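Local coordinates for methanogen homoaconitase large subunit (Methanocaldococcus jannaschii, PDB 4KP2), which forms the large subunit of an iron-sulfur hydro-lyase that interconverts (R)-homocitrate, cis-homoaconitate and homoisocitrate in 2-oxosuberate biosynthesis, at residues 316-322 against 398-404; 348-353 against 376-382; 60-64 against 159-164; 230-234 against 405-409. All coordinates share one frame; numbering follows the deposited sequence.

Interaction 1 of 4, residues 316-322 against 398-404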
loop_
_atom_site.group_PDB
_atom_site.type_symbol
_atom_site.label_atom_id
_atom_site.label_comp_id
_atom_site.label_asym_id
_atom_site.label_seq_id
_atom_site.Cartn_x
_atom_site.Cartn_y
_atom_site.Cartn_z
ATOM N N ASN A 316 4.365 -13.830 -13.299
ATOM C CA ASN A 316 4.894 -13.823 -11.942
ATOM C C ASN A 316 4.221 -12.778 -11.060
ATOM O O ASN A 316 4.351 -12.811 -9.837
ATOM C CB ASN A 316 6.405 -13.597 -11.961
ATOM C CG ASN A 316 7.121 -14.521 -12.926
ATOM O OD1 ASN A 316 7.782 -14.067 -13.861
ATOM N ND2 ASN A 316 6.992 -15.824 -12.706
ATOM N N GLN A 317 3.504 -11.852 -11.686
ATOM C CA GLN A 317 2.811 -10.797 -10.956
ATOM C C GLN A 317 1.598 -10.309 -11.741
ATOM O O GLN A 317 1.608 -10.294 -12.969
ATOM C CB GLN A 317 3.763 -9.631 -10.670
ATOM C CG GLN A 317 3.176 -8.541 -9.783
ATOM C CD GLN A 317 4.149 -7.411 -9.517
ATOM O OE1 GLN A 317 4.851 -7.407 -8.506
ATOM N NE2 GLN A 317 4.193 -6.441 -10.422
ATOM N N VAL A 318 0.546 -9.925 -11.027
ATOM C CA VAL A 318 -0.650 -9.390 -11.665
ATOM C C VAL A 318 -1.109 -8.122 -10.960
ATOM O O VAL A 318 -1.329 -8.121 -9.751
ATOM C CB VAL A 318 -1.808 -10.407 -11.662
ATOM C CG1 VAL A 318 -3.073 -9.771 -12.215
ATOM C CG2 VAL A 318 -1.436 -11.645 -12.465
ATOM N N PHE A 319 -1.245 -7.041 -11.720
ATOM C CA PHE A 319 -1.736 -5.789 -11.162
ATOM C C PHE A 319 -3.114 -5.430 -11.703
ATOM O O PHE A 319 -3.359 -5.498 -12.907
ATOM C CB PHE A 319 -0.756 -4.647 -11.427
ATOM C CG PHE A 319 -1.301 -3.296 -11.069
ATOM C CD1 PHE A 319 -1.615 -2.990 -9.756
ATOM C CD2 PHE A 319 -1.501 -2.333 -12.044
ATOM C CE1 PHE A 319 -2.121 -1.750 -9.420
ATOM C CE2 PHE A 319 -2.004 -1.089 -11.714
ATOM C CZ PHE A 319 -2.312 -0.797 -10.402
ATOM N N ILE A 320 -4.009 -5.048 -10.800
ATOM C CA ILE A 320 -5.361 -4.658 -11.175
ATOM C C ILE A 320 -5.754 -3.349 -10.506
ATOM O O ILE A 320 -5.897 -3.287 -9.284
ATOM C CB ILE A 320 -6.391 -5.731 -10.776
ATOM C CG1 ILE A 320 -6.099 -7.053 -11.488
ATOM C CG2 ILE A 320 -7.801 -5.258 -11.093
ATOM C CD1 ILE A 320 -7.065 -8.161 -11.128
ATOM N N GLY A 321 -5.921 -2.300 -11.305
ATOM C CA GLY A 321 -6.438 -1.050 -10.784
ATOM C C GLY A 321 -5.659 0.203 -11.136
ATOM O O GLY A 321 -4.996 0.793 -10.283
ATOM N N SER A 322 -5.745 0.617 -12.394
ATOM C CA SER A 322 -5.176 1.891 -12.812
ATOM C C SER A 322 -6.304 2.823 -13.231
ATOM O O SER A 322 -7.467 2.574 -12.922
ATOM C CB SER A 322 -4.193 1.695 -13.964
ATOM O OG SER A 322 -4.842 1.163 -15.104
ATOM N N GLU A 398 11.225 -11.240 -14.837
ATOM C CA GLU A 398 9.926 -11.346 -14.185
ATOM C C GLU A 398 8.820 -10.772 -15.067
ATOM O O GLU A 398 8.977 -9.702 -15.659
ATOM C CB GLU A 398 9.959 -10.643 -12.828
ATOM C CG GLU A 398 8.748 -10.912 -11.958
ATOM C CD GLU A 398 9.007 -10.605 -10.498
ATOM O OE1 GLU A 398 10.104 -10.101 -10.181
ATOM O OE2 GLU A 398 8.115 -10.875 -9.667
ATOM N N ILE A 399 7.703 -11.488 -15.150
ATOM C CA ILE A 399 6.600 -11.100 -16.021
ATOM C C ILE A 399 5.388 -10.618 -15.228
ATOM O O ILE A 399 4.988 -11.243 -14.245
ATOM C CB ILE A 399 6.179 -12.270 -16.936
ATOM C CG1 ILE A 399 7.340 -12.683 -17.841
ATOM C CG2 ILE A 399 4.969 -11.895 -17.774
ATOM C CD1 ILE A 399 6.985 -13.768 -18.831
ATOM N N CYS A 400 4.807 -9.503 -15.660
ATOM C CA CYS A 400 3.629 -8.948 -15.004
ATOM C C CYS A 400 2.461 -8.751 -15.966
ATOM O O CYS A 400 2.626 -8.224 -17.063
ATOM C CB CYS A 400 3.967 -7.617 -14.328
ATOM S SG CYS A 400 2.534 -6.737 -13.665
ATOM N N LEU A 401 1.278 -9.184 -15.540
ATOM C CA LEU A 401 0.054 -8.938 -16.291
ATOM C C LEU A 401 -0.709 -7.795 -15.636
ATOM O O LEU A 401 -1.211 -7.934 -14.521
ATOM C CB LEU A 401 -0.817 -10.192 -16.337
ATOM C CG LEU A 401 -2.154 -10.035 -17.062
ATOM C CD1 LEU A 401 -1.935 -9.695 -18.526
ATOM C CD2 LEU A 401 -2.994 -11.290 -16.927
ATOM N N SER A 402 -0.796 -6.667 -16.331
ATOM C CA SER A 402 -1.380 -5.465 -15.748
ATOM C C SER A 402 -2.621 -4.976 -16.488
ATOM O O SER A 402 -2.839 -5.310 -17.652
ATOM C CB SER A 402 -0.339 -4.346 -15.690
ATOM O OG SER A 402 -0.896 -3.164 -15.147
ATOM N N THR A 403 -3.430 -4.181 -15.796
ATOM C CA THR A 403 -4.602 -3.558 -16.395
ATOM C C THR A 403 -4.293 -2.109 -16.749
ATOM O O THR A 403 -5.194 -1.325 -17.042
ATOM C CB THR A 403 -5.817 -3.598 -15.452
ATOM O OG1 THR A 403 -5.511 -2.885 -14.248
ATOM C CG2 THR A 403 -6.179 -5.034 -15.111
ATOM N N THR A 404 -3.009 -1.764 -16.717
ATOM C CA THR A 404 -2.559 -0.420 -17.063
ATOM C C THR A 404 -2.574 -0.191 -18.571
ATOM O O THR A 404 -3.128 -0.988 -19.328
ATOM C CB THR A 404 -1.141 -0.139 -16.531
ATOM O OG1 THR A 404 -0.273 -1.225 -16.880
ATOM C CG2 THR A 404 -1.158 0.024 -15.021
#
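With CG swung beside its own backbone N (chi1 -50°), Asn316 extends its amide toward Ile399, and OD1 accepts the Ile399 N-H at 2.9 Å in a fairly straight bond, 165° at the hydrogen. The backbone N of Asn316 in turn donates to Ile399 O at 2.8 Å, so one residue holds both main-chain polar groups of Ile399. At the far end Thr403 sets OG1 between its N and carbonyl carbon (chi1 61°), where it receives the N-H of Gly321 at 3.0 Å. Exchanging Asn316 for an alanine takes away the OD1 acceptor and would probably leave the Ile399 N-H without its mate at the start of the strand. Between these ends strands 317-320 and 399-402 run parallel, linked by Leu401 N to Gln317 O (2.8 Å) and Phe319 N to Leu401 O (2.9 Å). They are the central strand and its neighbour in the five-stranded parallel sheet of an alpha-beta-alpha sandwich, in order 3-2-1-4-5. Val318 and Leu401 lie side by side on the face covered by helix 424-433; Gln317, Phe319, Cys400 and Ser402 occupy the other face. There Gln317 NE2 makes a weak bond to Cys400 SG besides its stronger one to Gly392 O. The Phe319 ring presents its edge, with Ser402 OG 3.3 Å from CD2 and Thr404 CG2 3.6 Å from CE2, both in the ring plane. Ser402 OG and Thr404 OG1 share a hydrogen bond of 2.7 Å, which links the end of strand 399-402 to the residue two places on. Beyond it, Thr404 packs close to Cys386, a predicted cluster ligand.

Interaction 2 of 4, residues 348-353 against 376-382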
loop_
_atom_site.group_PDB
_atom_site.type_symbol
_atom_site.label_atom_id
_atom_site.label_comp_id
_atom_site.label_asym_id
_atom_site.label_seq_id
_atom_site.Cartn_x
_atom_site.Cartn_y
_atom_site.Cartn_z
ATOM N N LYS A 348 2.248 -12.990 -7.356
ATOM C CA LYS A 348 1.752 -12.045 -6.365
ATOM C C LYS A 348 0.745 -11.084 -6.989
ATOM O O LYS A 348 1.029 -10.440 -7.999
ATOM C CB LYS A 348 2.917 -11.278 -5.738
ATOM C CG LYS A 348 3.956 -10.813 -6.743
ATOM C CD LYS A 348 5.246 -10.402 -6.056
ATOM C CE LYS A 348 6.323 -10.077 -7.075
ATOM N NZ LYS A 348 7.635 -9.816 -6.428
ATOM N N LEU A 349 -0.435 -10.995 -6.386
ATOM C CA LEU A 349 -1.500 -10.147 -6.907
ATOM C C LEU A 349 -1.558 -8.805 -6.185
ATOM O O LEU A 349 -1.573 -8.748 -4.956
ATOM C CB LEU A 349 -2.848 -10.859 -6.798
ATOM C CG LEU A 349 -4.082 -10.053 -7.203
ATOM C CD1 LEU A 349 -3.979 -9.596 -8.646
ATOM C CD2 LEU A 349 -5.339 -10.875 -6.991
ATOM N N ILE A 350 -1.592 -7.725 -6.961
ATOM C CA ILE A 350 -1.672 -6.380 -6.406
ATOM C C ILE A 350 -2.950 -5.686 -6.863
ATOM O O ILE A 350 -3.202 -5.559 -8.061
ATOM C CB ILE A 350 -0.461 -5.528 -6.825
ATOM C CG1 ILE A 350 0.841 -6.206 -6.392
ATOM C CG2 ILE A 350 -0.562 -4.131 -6.237
ATOM C CD1 ILE A 350 2.083 -5.459 -6.817
ATOM N N VAL A 351 -3.755 -5.239 -5.905
ATOM C CA VAL A 351 -5.017 -4.579 -6.218
ATOM C C VAL A 351 -5.071 -3.170 -5.635
ATOM O O VAL A 351 -4.922 -2.982 -4.426
ATOM C CB VAL A 351 -6.219 -5.382 -5.693
ATOM C CG1 VAL A 351 -7.519 -4.665 -6.022
ATOM C CG2 VAL A 351 -6.214 -6.785 -6.279
ATOM N N ILE A 352 -5.278 -2.184 -6.501
ATOM C CA ILE A 352 -5.362 -0.790 -6.078
ATOM C C ILE A 352 -6.575 -0.103 -6.693
ATOM O O ILE A 352 -6.619 0.116 -7.902
ATOM C CB ILE A 352 -4.104 0.003 -6.480
ATOM C CG1 ILE A 352 -2.850 -0.627 -5.873
ATOM C CG2 ILE A 352 -4.233 1.455 -6.049
ATOM C CD1 ILE A 352 -1.578 0.111 -6.215
ATOM N N PRO A 353 -7.568 0.245 -5.860
ATOM C CA PRO A 353 -8.752 0.961 -6.345
ATOM C C PRO A 353 -8.374 2.332 -6.894
ATOM O O PRO A 353 -7.459 2.968 -6.372
ATOM C CB PRO A 353 -9.617 1.104 -5.089
ATOM C CG PRO A 353 -8.662 0.977 -3.946
ATOM C CD PRO A 353 -7.618 0.009 -4.407
ATOM N N ALA A 376 -4.438 -11.083 -2.180
ATOM C CA ALA A 376 -3.997 -9.911 -2.927
ATOM C C ALA A 376 -3.347 -8.888 -2.003
ATOM O O ALA A 376 -3.616 -8.862 -0.802
ATOM C CB ALA A 376 -5.167 -9.285 -3.670
ATOM N N MET A 377 -2.490 -8.046 -2.572
ATOM C CA MET A 377 -1.853 -6.979 -1.812
ATOM C C MET A 377 -2.531 -5.641 -2.078
ATOM O O MET A 377 -2.284 -4.996 -3.098
ATOM C CB MET A 377 -0.361 -6.897 -2.139
ATOM C CG MET A 377 0.479 -7.965 -1.458
ATOM S SD MET A 377 2.246 -7.776 -1.757
ATOM C CE MET A 377 2.341 -8.186 -3.499
ATOM N N ILE A 378 -3.391 -5.230 -1.152
ATOM C CA ILE A 378 -4.116 -3.975 -1.283
ATOM C C ILE A 378 -3.216 -2.790 -0.953
ATOM O O ILE A 378 -2.508 -2.800 0.055
ATOM C CB ILE A 378 -5.342 -3.945 -0.355
ATOM C CG1 ILE A 378 -6.164 -5.225 -0.519
ATOM C CG2 ILE A 378 -6.192 -2.711 -0.628
ATOM C CD1 ILE A 378 -6.680 -5.443 -1.924
ATOM N N CYS A 379 -3.244 -1.772 -1.805
ATOM C CA CYS A 379 -2.434 -0.580 -1.585
ATOM C C CYS A 379 -3.273 0.691 -1.659
ATOM O O CYS A 379 -4.439 0.657 -2.050
ATOM C CB CYS A 379 -1.281 -0.517 -2.589
ATOM S SG CYS A 379 -0.098 -1.876 -2.450
ATOM N N THR A 380 -2.663 1.807 -1.275
ATOM C CA THR A 380 -3.320 3.110 -1.277
ATOM C C THR A 380 -3.801 3.487 -2.676
ATOM O O THR A 380 -3.037 3.397 -3.639
ATOM C CB THR A 380 -2.366 4.202 -0.752
ATOM O OG1 THR A 380 -2.073 3.958 0.630
ATOM C CG2 THR A 380 -2.980 5.583 -0.900
ATOM N N PRO A 381 -5.076 3.899 -2.788
ATOM C CA PRO A 381 -5.706 4.312 -4.047
ATOM C C PRO A 381 -4.863 5.300 -4.852
ATOM O O PRO A 381 -4.853 6.497 -4.562
ATOM C CB PRO A 381 -6.997 4.983 -3.578
ATOM C CG PRO A 381 -7.347 4.258 -2.332
ATOM C CD PRO A 381 -6.034 3.922 -1.667
ATOM N N GLY A 382 -4.167 4.786 -5.859
ATOM C CA GLY A 382 -3.344 5.602 -6.730
ATOM C C GLY A 382 -2.981 4.838 -7.988
ATOM O O GLY A 382 -3.767 4.028 -8.479
#
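Leu349 and Met377 are joined by the shortest of three backbone hydrogen bonds, Met377 N to Leu349 O at 2.6 Å. Val351 N returns the exchange to Met377 O at 3.2 Å, coming from above the plane of that carbonyl, and the series ends in a weak bond from Cys379 N to Val351 O. Apolar contacts line both faces of this parallel pair. On one, the Met377 chain bends at its last torsion (chi3 -69°), so that the methyl CE comes back against Ile350 CG1, 3.8 Å away, and also meets Lys348 CB. On the other, Ala376 CB sits by two branches, Leu349 CD2 at 3.7 Å and Val351 CG2 at 3.8 Å, while Ile378 CD1 lies against Val351 CB; Phe371 of helix 367-374 covers this face. Where the strands end, Ile352 divides its work: CG1 packs on Cys379 CB at 3.6 Å, and CG2 meets the Gly382 N and Thr380 O of the loop that follows. Cutting Ile352 back to an alanine is likely to open a gap beside Cys379 CB and set the 380-382 backbone free to shift. Farther along, the rings of Pro353 and Pro381 touch, CG to CG 3.9 Å. Contacts between subunits complete the surroundings: Thr380 OG1 hydrogen-bonds to Ile378 O of the second subunit. Strands 348-351 and 377-378, joined through helices 356-363 and 367-374, form a beta-alpha-beta crossover at an edge of this chain's parallel sheet; strand 377-378 leads on into the loop with the predicted cluster ligands Cys383 and Cys386.

Interaction 3 of 4, residues 60-64 against 159-164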
loop_
_atom_site.group_PDB
_atom_site.type_symbol
_atom_site.label_atom_id
_atom_site.label_comp_id
_atom_site.label_asym_id
_atom_site.label_seq_id
_atom_site.Cartn_x
_atom_site.Cartn_y
_atom_site.Cartn_z
ATOM N N ALA A 60 5.775 22.043 -12.128
ATOM C CA ALA A 60 5.031 23.160 -12.697
ATOM C C ALA A 60 5.114 24.389 -11.799
ATOM O O ALA A 60 5.084 25.522 -12.280
ATOM C CB ALA A 60 3.581 22.769 -12.927
ATOM N N TYR A 61 5.215 24.157 -10.495
ATOM C CA TYR A 61 5.321 25.241 -9.527
ATOM C C TYR A 61 6.672 25.936 -9.653
ATOM O O TYR A 61 6.743 27.165 -9.686
ATOM C CB TYR A 61 5.134 24.708 -8.105
ATOM C CG TYR A 61 5.123 25.781 -7.035
ATOM C CD1 TYR A 61 4.701 27.075 -7.321
ATOM C CD2 TYR A 61 5.542 25.500 -5.741
ATOM C CE1 TYR A 61 4.692 28.054 -6.347
ATOM C CE2 TYR A 61 5.538 26.475 -4.761
ATOM C CZ TYR A 61 5.111 27.750 -5.069
ATOM O OH TYR A 61 5.104 28.724 -4.098
ATOM N N LYS A 62 7.738 25.144 -9.718
ATOM C CA LYS A 62 9.089 25.674 -9.854
ATOM C C LYS A 62 9.209 26.481 -11.142
ATOM O O LYS A 62 9.895 27.503 -11.187
ATOM C CB LYS A 62 10.109 24.534 -9.848
ATOM C CG LYS A 62 11.318 24.765 -8.951
ATOM C CD LYS A 62 12.135 25.964 -9.403
ATOM C CE LYS A 62 13.422 26.084 -8.605
ATOM N NZ LYS A 62 13.162 26.156 -7.140
ATOM N N ALA A 63 8.530 26.019 -12.187
ATOM C CA ALA A 63 8.509 26.725 -13.460
ATOM C C ALA A 63 7.669 27.994 -13.360
ATOM O O ALA A 63 7.924 28.976 -14.057
ATOM C CB ALA A 63 7.977 25.820 -14.558
ATOM N N LEU A 64 6.669 27.964 -12.485
ATOM C CA LEU A 64 5.780 29.103 -12.289
ATOM C C LEU A 64 6.480 30.215 -11.513
ATOM O O LEU A 64 6.164 31.394 -11.676
ATOM C CB LEU A 64 4.514 28.661 -11.551
ATOM C CG LEU A 64 3.442 29.718 -11.284
ATOM C CD1 LEU A 64 2.912 30.285 -12.591
ATOM C CD2 LEU A 64 2.311 29.132 -10.453
ATOM N N MET A 159 2.198 23.768 -18.273
ATOM C CA MET A 159 1.293 23.786 -17.130
ATOM C C MET A 159 1.476 25.045 -16.291
ATOM O O MET A 159 0.527 25.537 -15.684
ATOM C CB MET A 159 1.479 22.534 -16.269
ATOM C CG MET A 159 0.815 21.277 -16.826
ATOM S SD MET A 159 -0.967 21.218 -16.558
ATOM C CE MET A 159 -1.591 21.982 -18.059
ATOM N N ALA A 160 2.701 25.558 -16.260
ATOM C CA ALA A 160 2.992 26.797 -15.549
ATOM C C ALA A 160 2.394 27.985 -16.293
ATOM O O ALA A 160 1.858 28.910 -15.681
ATOM C CB ALA A 160 4.490 26.974 -15.383
ATOM N N TYR A 161 2.497 27.947 -17.617
ATOM C CA TYR A 161 1.941 28.985 -18.477
ATOM C C TYR A 161 0.431 29.070 -18.298
ATOM O O TYR A 161 -0.133 30.156 -18.159
ATOM C CB TYR A 161 2.281 28.684 -19.939
ATOM C CG TYR A 161 1.800 29.726 -20.923
ATOM C CD1 TYR A 161 2.583 30.831 -21.233
ATOM C CD2 TYR A 161 0.569 29.599 -21.554
ATOM C CE1 TYR A 161 2.149 31.782 -22.135
ATOM C CE2 TYR A 161 0.127 30.546 -22.456
ATOM C CZ TYR A 161 0.921 31.635 -22.744
ATOM O OH TYR A 161 0.483 32.579 -23.642
ATOM N N ILE A 162 -0.217 27.910 -18.301
ATOM C CA ILE A 162 -1.662 27.829 -18.131
ATOM C C ILE A 162 -2.076 28.253 -16.724
ATOM O O ILE A 162 -3.086 28.932 -16.542
ATOM C CB ILE A 162 -2.173 26.405 -18.437
ATOM C CG1 ILE A 162 -2.017 26.105 -19.929
ATOM C CG2 ILE A 162 -3.623 26.245 -18.012
ATOM C CD1 ILE A 162 -2.500 24.736 -20.334
ATOM N N TYR A 163 -1.279 27.862 -15.734
ATOM C CA TYR A 163 -1.535 28.239 -14.347
ATOM C C TYR A 163 -1.505 29.751 -14.148
ATOM O O TYR A 163 -2.140 30.276 -13.236
ATOM C CB TYR A 163 -0.518 27.582 -13.411
ATOM C CG TYR A 163 -0.894 26.189 -12.960
ATOM C CD1 TYR A 163 -2.160 25.675 -13.209
ATOM C CD2 TYR A 163 0.013 25.393 -12.272
ATOM C CE1 TYR A 163 -2.509 24.404 -12.793
ATOM C CE2 TYR A 163 -0.327 24.122 -11.851
ATOM C CZ TYR A 163 -1.590 23.632 -12.115
ATOM O OH TYR A 163 -1.937 22.368 -11.699
ATOM N N ALA A 164 -0.770 30.448 -15.008
ATOM C CA ALA A 164 -0.565 31.883 -14.844
ATOM C C ALA A 164 -1.536 32.735 -15.658
ATOM O O ALA A 164 -1.961 33.799 -15.208
ATOM C CB ALA A 164 0.867 32.247 -15.185
#
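Tyr163, whose N donates to Met159 O at 2.9 Å in the regular i to i-4 pattern of its helix, also turns its ring toward the helix of Ala60. No hydrogen bond crosses the contact, and small side chains carry it. Ala160 CB points at the other helix and touches its backbone, 3.5 Å from Ala60 O, with Ala63 CB 3.8 Å away; Leu64 CB also lies near Ala160 CB. Ala60 CB meets Met159 CB at 4.0 Å and comes obliquely to Tyr163 CE2. Having only methyl groups at Ala60, Ala63 and Ala160 lets the axes approach to 8.5 Å while crossing at -64°. The two helices, 57-67 and 156-165, follow strands 49-53 and 150-153 of a five-stranded parallel sheet and pack on each other on one side of it. Leu64 sets CG anti to its backbone N (chi1 -179°), which carries CD1 along the second helix to Ala160 O at 3.5 Å and Ala164 CB at 3.8 Å. The same leucine rests on Phe102 and Phe106 of helix 90-106. Phe102 also meets the Tyr163 ring, whose OH is hydrogen-bonded to Thr52 OG1 in strand 49-53.

Interaction 4 of 4, residues 230-234 against 405-409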
loop_
_atom_site.group_PDB
_atom_site.type_symbol
_atom_site.label_atom_id
_atom_site.label_comp_id
_atom_site.label_asym_id
_atom_site.label_seq_id
_atom_site.Cartn_x
_atom_site.Cartn_y
_atom_site.Cartn_z
ATOM N N ASN A 230 -8.817 6.858 -22.614
ATOM C CA ASN A 230 -7.583 6.795 -21.840
ATOM C C ASN A 230 -6.401 6.312 -22.674
ATOM O O ASN A 230 -5.272 6.775 -22.496
ATOM C CB ASN A 230 -7.758 5.888 -20.620
ATOM C CG ASN A 230 -6.525 5.849 -19.739
ATOM O OD1 ASN A 230 -5.578 5.107 -20.005
ATOM N ND2 ASN A 230 -6.531 6.649 -18.680
ATOM N N MET A 231 -6.668 5.383 -23.586
ATOM C CA MET A 231 -5.617 4.776 -24.392
ATOM C C MET A 231 -5.438 5.505 -25.719
ATOM O O MET A 231 -5.001 4.913 -26.705
ATOM C CB MET A 231 -5.940 3.306 -24.655
ATOM C CG MET A 231 -6.327 2.518 -23.417
ATOM S SD MET A 231 -5.031 1.387 -22.884
ATOM C CE MET A 231 -4.797 0.422 -24.374
ATOM N N ALA A 232 -5.776 6.790 -25.739
ATOM C CA ALA A 232 -5.656 7.587 -26.954
ATOM C C ALA A 232 -4.200 7.939 -27.242
ATOM O O ALA A 232 -3.759 7.904 -28.391
ATOM C CB ALA A 232 -6.499 8.847 -26.848
ATOM N N ILE A 233 -3.459 8.276 -26.191
ATOM C CA ILE A 233 -2.054 8.649 -26.321
ATOM C C ILE A 233 -1.199 7.447 -26.729
ATOM O O ILE A 233 -0.151 7.599 -27.358
ATOM C CB ILE A 233 -1.517 9.271 -25.010
ATOM C CG1 ILE A 233 -0.086 9.782 -25.192
ATOM C CG2 ILE A 233 -1.594 8.273 -23.865
ATOM C CD1 ILE A 233 0.057 10.802 -26.297
ATOM N N GLU A 234 -1.664 6.250 -26.385
ATOM C CA GLU A 234 -0.938 5.025 -26.700
ATOM C C GLU A 234 -0.926 4.755 -28.200
ATOM O O GLU A 234 -0.128 3.959 -28.692
ATOM C CB GLU A 234 -1.544 3.836 -25.953
ATOM C CG GLU A 234 -1.684 4.057 -24.454
ATOM C CD GLU A 234 -0.351 4.286 -23.767
ATOM O OE1 GLU A 234 0.673 3.758 -24.251
ATOM O OE2 GLU A 234 -0.326 4.997 -22.740
ATOM N N ASN A 405 -1.950 0.901 -18.999
ATOM C CA ASN A 405 -1.943 1.272 -20.408
ATOM C C ASN A 405 -0.549 1.295 -21.030
ATOM O O ASN A 405 -0.411 1.375 -22.252
ATOM C CB ASN A 405 -2.633 2.624 -20.604
ATOM C CG ASN A 405 -2.240 3.637 -19.549
ATOM O OD1 ASN A 405 -1.129 3.603 -19.021
ATOM N ND2 ASN A 405 -3.156 4.543 -19.231
ATOM N N ARG A 406 0.481 1.227 -20.190
ATOM C CA ARG A 406 1.855 1.200 -20.680
ATOM C C ARG A 406 2.407 -0.221 -20.745
ATOM O O ARG A 406 2.041 -1.080 -19.942
ATOM C CB ARG A 406 2.763 2.085 -19.825
ATOM C CG ARG A 406 3.003 3.467 -20.412
ATOM C CD ARG A 406 1.827 4.394 -20.165
ATOM N NE ARG A 406 1.789 4.858 -18.782
ATOM C CZ ARG A 406 2.441 5.928 -18.338
ATOM N NH1 ARG A 406 3.182 6.646 -19.171
ATOM N NH2 ARG A 406 2.352 6.280 -17.063
ATOM N N ASN A 407 3.298 -0.456 -21.701
ATOM C CA ASN A 407 3.795 -1.795 -21.977
ATOM C C ASN A 407 5.286 -1.783 -22.302
ATOM O O ASN A 407 5.877 -2.814 -22.625
ATOM C CB ASN A 407 3.005 -2.399 -23.140
ATOM C CG ASN A 407 3.222 -3.889 -23.284
ATOM O OD1 ASN A 407 3.671 -4.551 -22.351
ATOM N ND2 ASN A 407 2.904 -4.424 -24.456
ATOM N N PHE A 408 5.891 -0.607 -22.195
ATOM C CA PHE A 408 7.264 -0.389 -22.640
ATOM C C PHE A 408 8.310 -1.184 -21.857
ATOM O O PHE A 408 8.089 -1.574 -20.710
ATOM C CB PHE A 408 7.586 1.104 -22.616
ATOM C CG PHE A 408 6.609 1.937 -23.394
ATOM C CD1 PHE A 408 6.122 1.497 -24.614
ATOM C CD2 PHE A 408 6.162 3.149 -22.899
ATOM C CE1 PHE A 408 5.220 2.257 -25.331
ATOM C CE2 PHE A 408 5.258 3.914 -23.609
ATOM C CZ PHE A 408 4.785 3.468 -24.827
ATOM N N LYS A 409 9.451 -1.416 -22.499
ATOM C CA LYS A 409 10.517 -2.236 -21.933
ATOM C C LYS A 409 11.144 -1.603 -20.695
ATOM O O LYS A 409 11.683 -0.498 -20.755
ATOM C CB LYS A 409 11.592 -2.496 -22.990
ATOM C CG LYS A 409 12.681 -3.460 -22.550
ATOM C CD LYS A 409 13.705 -3.671 -23.655
ATOM C CE LYS A 409 13.051 -4.198 -24.924
ATOM N NZ LYS A 409 14.033 -4.372 -26.031
#
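Asn405 ND2 donates to Asn230 OD1 at 2.6 Å. The donor lies in the carbonyl plane on a lone pair of OD1, and the two amides are nearly coplanar, their planes 12° apart, although the side chains meet at about a right angle. Met231 bends its chain so that SD rests 3.5 Å from Asn405 CB. Glu234 approaches the same residue from its main-chain end: CD lies 3.3 Å from Asn405 O, and Glu234 OE1 and that carbonyl oxygen are two acceptors lying close without a hydrogen bond. Glu234 OE2 also touches Arg406 CD at 3.4 Å, but Arg406 NE stands 4.5 Å from OE2, beyond a salt bridge.

A second shell surrounds these groups. His140 NE2 hydrogen-bonds to Glu234 OE2, giving that oxygen a partner outside the two segments, and the His140 side chain also touches Asn405. Asn230 ND2 makes a weak bond to Thr143 OG1. Met231, just past helix 222-230, packs on Val193, Leu194 and Cys197 of helix 189-200. Asn230 touches Cys323 and Arg406 lies near Cys386, so this meeting of two loops borders the predicted [4Fe-4S] site of the aconitase family.

From the N terminus, interaction 3 closes first, bringing 159-164 back onto 60-64 beside the earlier parallel sheet, and it is complete before any other contact opens. The remaining three nest one within another. Residues 230-234 open the widest loop, 316-322 the next and 348-353 the innermost; they close in reverse order at 376-382, 398-404 and 405-409. Interactions 1 and 2 share a single sheet, where strands 317-320 and 348-351 are neighbours; the two contacts lie about 10 Å apart, centre to centre. In interaction 4, residues 405-409 follow directly on 398-404, and the contact ties the loop between strands 399-402 and 418-421 to that following helix 222-230. Interaction 3 lies apart, about 34 Å from interaction 1, centre to centre.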